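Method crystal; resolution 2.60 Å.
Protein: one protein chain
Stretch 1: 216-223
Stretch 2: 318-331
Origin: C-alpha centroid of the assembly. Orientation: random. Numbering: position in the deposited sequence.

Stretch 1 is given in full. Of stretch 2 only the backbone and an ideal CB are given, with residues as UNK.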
# COMPACT_ATOMS: atom_id res chain seq x y z
N ASN A 216 14.22 -13.94 19.79
CA ASN A 216 13.92 -14.94 20.77
C ASN A 216 13.41 -16.10 19.96
O ASN A 216 12.40 -15.96 19.26
CB ASN A 216 12.81 -14.41 21.65
CG ASN A 216 12.43 -15.34 22.79
OD1 ASN A 216 12.00 -16.47 22.58
ND2 ASN A 216 12.53 -14.83 24.00
N ILE A 217 14.09 -17.25 20.09
CA ILE A 217 13.70 -18.50 19.43
C ILE A 217 13.03 -19.49 20.38
O ILE A 217 13.38 -19.57 21.56
CB ILE A 217 14.90 -19.10 18.69
CG1 ILE A 217 15.02 -18.32 17.38
CG2 ILE A 217 14.68 -20.58 18.36
CD1 ILE A 217 16.37 -18.36 16.79
N VAL A 218 12.04 -20.21 19.86
CA VAL A 218 11.21 -21.05 20.67
C VAL A 218 10.85 -22.25 19.88
O VAL A 218 10.51 -22.13 18.71
CB VAL A 218 9.91 -20.34 21.09
CG1 VAL A 218 9.11 -19.85 19.87
CG2 VAL A 218 9.09 -21.25 21.98
N HIS A 219 10.94 -23.41 20.50
CA HIS A 219 10.58 -24.63 19.81
C HIS A 219 9.11 -24.53 19.44
O HIS A 219 8.29 -24.12 20.26
CB HIS A 219 10.85 -25.86 20.69
CG HIS A 219 10.99 -27.12 19.91
ND1 HIS A 219 9.94 -27.67 19.20
CD2 HIS A 219 12.07 -27.90 19.67
CE1 HIS A 219 10.37 -28.74 18.56
NE2 HIS A 219 11.66 -28.91 18.83
N VAL A 220 8.78 -24.88 18.20
CA VAL A 220 7.42 -24.89 17.69
C VAL A 220 6.51 -25.76 18.55
O VAL A 220 5.34 -25.42 18.78
CB VAL A 220 7.37 -25.32 16.20
CG1 VAL A 220 7.58 -26.82 16.05
CG2 VAL A 220 6.04 -24.96 15.57
N ASP A 221 7.05 -26.88 19.04
CA ASP A 221 6.26 -27.80 19.91
C ASP A 221 6.01 -27.21 21.29
O ASP A 221 5.07 -27.57 21.97
CB ASP A 221 6.92 -29.18 19.98
CG ASP A 221 6.80 -29.95 18.65
OD1 ASP A 221 5.76 -29.79 17.99
OD2 ASP A 221 7.71 -30.72 18.26
N ASP A 222 6.85 -26.26 21.67
CA ASP A 222 6.67 -25.60 22.93
C ASP A 222 5.63 -24.53 22.81
O ASP A 222 4.88 -24.35 23.75
CB ASP A 222 7.97 -25.04 23.45
CG ASP A 222 8.87 -26.11 23.97
OD1 ASP A 222 8.33 -27.16 24.38
OD2 ASP A 222 10.10 -25.96 23.92
N VAL A 223 5.60 -23.83 21.67
CA VAL A 223 4.51 -22.93 21.37
C VAL A 223 3.19 -23.68 21.46
O VAL A 223 2.22 -23.22 22.09
CB VAL A 223 4.64 -22.38 19.94
CG1 VAL A 223 3.38 -21.63 19.50
CG2 VAL A 223 5.86 -21.50 19.84
N UNK A 318 2.91 -23.03 34.15
CA UNK A 318 3.87 -24.14 34.10
C UNK A 318 4.36 -24.48 32.69
O UNK A 318 4.51 -25.66 32.34
CB UNK A 318 3.24 -25.39 34.72
N UNK A 319 4.58 -23.44 31.89
CA UNK A 319 5.20 -23.52 30.56
C UNK A 319 6.69 -23.79 30.67
O UNK A 319 7.37 -23.11 31.41
CB UNK A 319 4.96 -22.23 29.78
N UNK A 320 7.21 -24.76 29.93
CA UNK A 320 8.64 -25.15 30.13
C UNK A 320 9.35 -25.29 28.80
O UNK A 320 9.53 -26.40 28.32
CB UNK A 320 8.75 -26.46 30.90
N UNK A 321 9.74 -24.16 28.19
CA UNK A 321 10.36 -24.22 26.85
C UNK A 321 11.72 -24.93 26.87
O UNK A 321 12.51 -24.68 27.76
CB UNK A 321 10.53 -22.81 26.29
N UNK A 322 11.99 -25.83 25.93
CA UNK A 322 13.31 -26.44 25.86
C UNK A 322 14.27 -25.42 25.26
O UNK A 322 13.85 -24.35 24.82
CB UNK A 322 13.29 -27.73 25.04
N UNK A 323 15.58 -25.66 25.34
CA UNK A 323 16.43 -24.53 24.88
C UNK A 323 16.49 -24.39 23.35
O UNK A 323 16.03 -25.30 22.63
CB UNK A 323 17.85 -24.71 25.42
N UNK A 324 17.05 -23.28 22.86
CA UNK A 324 17.04 -22.95 21.42
C UNK A 324 17.82 -23.96 20.58
O UNK A 324 17.46 -24.25 19.44
CB UNK A 324 17.62 -21.55 21.20
N UNK A 325 18.90 -24.49 21.15
CA UNK A 325 19.68 -25.49 20.47
C UNK A 325 18.85 -26.72 20.15
O UNK A 325 19.06 -27.37 19.14
CB UNK A 325 20.90 -25.87 21.32
N UNK A 326 17.88 -27.05 20.97
CA UNK A 326 17.05 -28.20 20.67
C UNK A 326 16.19 -27.94 19.42
O UNK A 326 16.01 -28.84 18.57
CB UNK A 326 16.16 -28.54 21.87
N UNK A 327 15.66 -26.72 19.31
CA UNK A 327 14.81 -26.39 18.18
C UNK A 327 15.56 -26.36 16.87
O UNK A 327 15.04 -26.84 15.85
CB UNK A 327 14.13 -25.04 18.41
N UNK A 328 16.75 -25.79 16.91
CA UNK A 328 17.61 -25.67 15.73
C UNK A 328 18.07 -27.05 15.25
O UNK A 328 18.05 -27.34 14.05
CB UNK A 328 18.82 -24.79 16.04
N UNK A 329 18.49 -27.90 16.19
CA UNK A 329 18.85 -29.29 15.95
C UNK A 329 17.77 -30.09 15.24
O UNK A 329 18.03 -30.73 14.24
CB UNK A 329 19.19 -29.97 17.28
N UNK A 330 16.55 -30.09 15.77
CA UNK A 330 15.45 -30.79 15.12
C UNK A 330 15.12 -30.25 13.72
O UNK A 330 14.95 -31.05 12.78
CB UNK A 330 14.20 -30.71 16.00
N UNK A 331 15.08 -28.92 13.58
CA UNK A 331 14.79 -28.28 12.30
C UNK A 331 15.81 -28.71 11.23
O UNK A 331 15.42 -29.02 10.08
CB UNK A 331 14.79 -26.76 12.46

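Position 318 has a phi of 64°, with nothing of stretch 1 near its ideal CB. Positive phi by itself favours glycine, and the residue is Gly318.

At 319 the CA-to-CB bond points sideways and the ideal CB meets nothing, so only a long side chain could touch Asp222, in the first turn of the helix, or the methyls of Val218. Tyr319, with chi1 in t, makes that reach: CE1 lies 3.3 Å from Asp222 O, which sits at the ring edge, and OH lies 3.4 Å from Val218 CG2.

Position 320 points away, and almost anything could sit there; it is Ala320.

At 321 the ideal CB is 4.0 Å from Asp222 OD2. A compact side chain suits it, and phi of -66° admits proline. Pro321 fits, its CA 3.4 Å from Asp222 OD2.

At 322 the backbone N already donates to the carboxylate, N to Asp222 OD2 at 2.8 Å, although the place of that oxygen is less sure. CB points sideways, but a long chain could reach both the acid of Asp222 and the flat ring of His219. Lysine could answer the charge; a planar cation could also stack. The residue is Arg322. Its NH1 forms a salt bridge with Asp222 OD1 at 2.7 Å, at the edge of the guanidinium, while the group lies flat on His219, centres 3.7 Å apart and planes at 18°.

Position 323 points away just before a helix, where phi of -76° permits proline; it is Pro323.

At 324 the ideal CB is 4.2 Å from Ile217 CG2, which favours an apolar side chain; a small one is enough. Ala324 supplies a methyl for that contact.

Position 325 points away, leaving room for a long polar chain, here Arg325. The ideal CB of 326 points sideways, 4.7 Å from His219 CD2; many residues would do, and it is Asp326.

Position 327 points toward the strand, its ideal CB 3.7 Å from His219 CD2. With His219 CA and the CA of 327 only 4.9 Å apart, a small residue suits best: Ala327.

At 328, sideways, and 329, out of reach, stretch 1 demands little and many residues would do; they are Val328 and Thr329.

At 330 CB points toward the imidazole, 4.2 Å from His219 NE2. Since ND1 already accepts from Asp221 N, NE2 is left to donate, and a short acceptor such as aspartate or asparagine fits. Asp330 accepts at OD2, 2.9 Å from His219 NE2 and nearly straight at 168°.

Position 331 turns sideways, beyond contact, and is equally free; it is Ala331.

Stretch 2 (318-331) GYAPRPARDAVTDA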
# COMPACT_ATOMS: atom_id res chain seq x y z
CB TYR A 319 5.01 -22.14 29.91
CG TYR A 319 5.69 -21.90 28.59
CD1 TYR A 319 5.42 -22.72 27.48
CD2 TYR A 319 6.56 -20.85 28.44
CE1 TYR A 319 6.03 -22.50 26.25
CE2 TYR A 319 7.18 -20.60 27.23
CZ TYR A 319 6.89 -21.41 26.14
OH TYR A 319 7.53 -21.17 24.99
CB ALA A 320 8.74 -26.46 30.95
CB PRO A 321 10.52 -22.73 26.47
CG PRO A 321 10.64 -22.05 27.79
CD PRO A 321 9.79 -22.81 28.77
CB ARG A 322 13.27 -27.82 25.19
CG ARG A 322 13.16 -27.84 23.69
CD ARG A 322 11.73 -28.13 23.29
NE ARG A 322 11.52 -29.40 22.59
CZ ARG A 322 10.31 -29.90 22.39
NH1 ARG A 322 9.22 -29.25 22.85
NH2 ARG A 322 10.16 -31.04 21.73
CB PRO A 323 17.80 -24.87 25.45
CG PRO A 323 17.78 -26.35 25.68
CD PRO A 323 16.36 -26.73 25.98
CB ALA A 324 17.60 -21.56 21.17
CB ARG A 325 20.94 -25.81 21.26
CG ARG A 325 21.47 -27.22 21.05
CD ARG A 325 22.84 -27.39 21.69
NE ARG A 325 23.86 -26.87 20.80
CZ ARG A 325 24.54 -25.76 21.04
NH1 ARG A 325 24.32 -25.09 22.16
NH2 ARG A 325 25.44 -25.35 20.16
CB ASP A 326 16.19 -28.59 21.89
CG ASP A 326 17.00 -29.34 23.00
OD1 ASP A 326 18.27 -29.34 23.00
OD2 ASP A 326 16.34 -29.94 23.91
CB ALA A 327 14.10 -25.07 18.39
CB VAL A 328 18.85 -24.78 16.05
CG1 VAL A 328 19.86 -24.80 14.92
CG2 VAL A 328 18.43 -23.36 16.40
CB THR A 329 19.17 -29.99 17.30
OG1 THR A 329 20.31 -29.35 17.92
CG2 THR A 329 19.47 -31.48 17.08
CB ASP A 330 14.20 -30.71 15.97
CG ASP A 330 14.38 -31.32 17.34
OD1 ASP A 330 15.39 -32.04 17.56
OD2 ASP A 330 13.48 -31.08 18.18
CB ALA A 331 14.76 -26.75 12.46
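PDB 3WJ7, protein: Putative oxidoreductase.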